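Local coordinates for protein beta sliding clamp (Caulobacter crescentus, PDB 5WCE) that forms a ring-shaped head-to-tail homodimer around DNA and probably tethers DNA polymerases and other proteins to it for processive replication, at residues A[165-170]-A[205-210]. Sequence-based numbering, arbitrary orientation.
Sequences GLYVHT and GVIVPR
The ring of Y167 packs obliquely against the backbone of G205, with its CE1 3.7 Å from G205 C. CG is anti to the backbone N (chi1 -178°), and this carries the ring along the neighbouring strand. Its CD1 meets I207 CG1 at 4.0 Å on the same face of the sheet. G205 has no side chain at the place where the tyrosine OH passes. F254 stacks on the Y167 ring from outside the two strands.

H169 sits on the other flank of Y167. Y167 CE2 stands 3.3 Å above the centre of the imidazole. H169 ND1 makes a weak bond to Y167 O, which lies in the plane of the imidazole at its edge. NE2 is hydrogen-bonded to Y257 OH, so both ring nitrogens have partners.

V168, V206, L166 and V208 occupy the opposite face. V168 CG2 touches V208 CG2 at 3.9 Å, and the two side chains cross obliquely. L166 and V208 both reach I213 of helix 210-220, so the helix packs against their end of this face.

The backbones run antiparallel. L166 with V208 and V168 with V206 are hydrogen-bonded pairs, each closed by two N-H to O bonds. The bond from V168 N to V206 O is 2.8 Å long and nearly straight, at 172°. Y167 with I207 is a non-hydrogen-bonded pair. At the far end G165 CA comes within 3.0 Å of V208 O, a position with little room for a side chain.

Strand 206-209 is outermost in its central-domain sheet within the chain, though I207 also bonds through its backbone to I250. P209 is the N-cap of helix 210-220. Four backbone bonds fix the register, backed by valines on one face and Y167 against G205 and I207 on the other.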
# COMPACT_ATOMS: atom_id res chain seq x y z
N GLY A 165 -19.61 -11.98 11.56
CA GLY A 165 -19.74 -12.75 10.33
C GLY A 165 -21.02 -12.42 9.59
O GLY A 165 -21.77 -11.52 10.00
N LEU A 166 -21.26 -13.14 8.51
CA LEU A 166 -22.31 -12.84 7.56
C LEU A 166 -23.41 -13.86 7.74
O LEU A 166 -23.14 -15.06 7.66
CB LEU A 166 -21.74 -12.88 6.14
CG LEU A 166 -22.73 -12.52 5.00
CD1 LEU A 166 -23.06 -11.04 5.09
CD2 LEU A 166 -22.09 -12.85 3.66
N TYR A 167 -24.62 -13.40 8.07
CA TYR A 167 -25.71 -14.32 8.36
C TYR A 167 -26.37 -14.77 7.06
O TYR A 167 -27.04 -13.96 6.38
CB TYR A 167 -26.74 -13.68 9.30
CG TYR A 167 -27.88 -14.58 9.69
CD1 TYR A 167 -27.65 -15.86 10.19
CD2 TYR A 167 -29.20 -14.15 9.61
CE1 TYR A 167 -28.69 -16.68 10.56
CE2 TYR A 167 -30.26 -14.97 9.97
CZ TYR A 167 -30.01 -16.22 10.44
OH TYR A 167 -31.05 -17.01 10.82
N VAL A 168 -26.17 -16.04 6.71
CA VAL A 168 -26.65 -16.60 5.46
C VAL A 168 -27.80 -17.52 5.77
O VAL A 168 -27.66 -18.42 6.56
CB VAL A 168 -25.54 -17.30 4.66
CG1 VAL A 168 -26.11 -17.92 3.40
CG2 VAL A 168 -24.42 -16.34 4.38
N HIS A 169 -28.97 -17.21 5.21
CA HIS A 169 -30.20 -17.88 5.49
C HIS A 169 -31.24 -17.70 4.39
O HIS A 169 -31.07 -16.87 3.49
CB HIS A 169 -30.81 -17.38 6.81
CG HIS A 169 -31.15 -15.92 6.81
ND1 HIS A 169 -30.21 -14.93 6.57
CD2 HIS A 169 -32.33 -15.28 7.01
CE1 HIS A 169 -30.81 -13.74 6.62
NE2 HIS A 169 -32.09 -13.93 6.89
N THR A 170 -32.35 -18.45 4.47
CA THR A 170 -33.39 -18.23 3.51
C THR A 170 -34.64 -17.68 4.18
O THR A 170 -34.93 -18.01 5.31
CB THR A 170 -33.77 -19.51 2.80
OG1 THR A 170 -34.22 -20.44 3.78
CG2 THR A 170 -32.62 -20.05 1.99
N GLY A 205 -30.05 -21.32 8.97
CA GLY A 205 -29.34 -20.04 9.03
C GLY A 205 -27.97 -20.19 9.67
O GLY A 205 -27.87 -20.74 10.75
N VAL A 206 -26.91 -19.72 9.03
CA VAL A 206 -25.58 -19.77 9.64
C VAL A 206 -24.85 -18.45 9.60
O VAL A 206 -24.96 -17.69 8.61
CB VAL A 206 -24.65 -20.83 8.99
CG1 VAL A 206 -25.16 -22.26 9.26
CG2 VAL A 206 -24.50 -20.62 7.50
N ILE A 207 -24.00 -18.23 10.61
CA ILE A 207 -23.19 -17.03 10.67
C ILE A 207 -21.82 -17.44 10.18
O ILE A 207 -21.10 -18.15 10.89
CB ILE A 207 -23.13 -16.41 12.07
CG1 ILE A 207 -24.51 -16.20 12.63
CG2 ILE A 207 -22.33 -15.11 12.01
CD1 ILE A 207 -24.55 -15.99 14.16
N VAL A 208 -21.48 -17.02 8.97
CA VAL A 208 -20.22 -17.37 8.32
C VAL A 208 -19.15 -16.35 8.78
O VAL A 208 -19.32 -15.15 8.55
CB VAL A 208 -20.33 -17.42 6.79
CG1 VAL A 208 -19.03 -17.97 6.20
CG2 VAL A 208 -21.56 -18.21 6.34
N PRO A 209 -18.06 -16.83 9.41
CA PRO A 209 -17.04 -15.89 9.91
C PRO A 209 -16.49 -14.92 8.87
O PRO A 209 -16.34 -15.26 7.69
CB PRO A 209 -15.92 -16.82 10.44
CG PRO A 209 -16.64 -18.06 10.81
CD PRO A 209 -17.72 -18.23 9.75
N ARG A 210 -16.16 -13.71 9.34
CA ARG A 210 -15.62 -12.67 8.49
C ARG A 210 -14.48 -13.16 7.63
O ARG A 210 -14.48 -12.95 6.42
CB ARG A 210 -15.22 -11.44 9.33
CG ARG A 210 -14.65 -10.29 8.52
CD ARG A 210 -14.11 -9.17 9.41
NE ARG A 210 -13.04 -9.65 10.30
CZ ARG A 210 -13.12 -9.92 11.62
NH1 ARG A 210 -14.23 -9.74 12.35
NH2 ARG A 210 -12.01 -10.38 12.24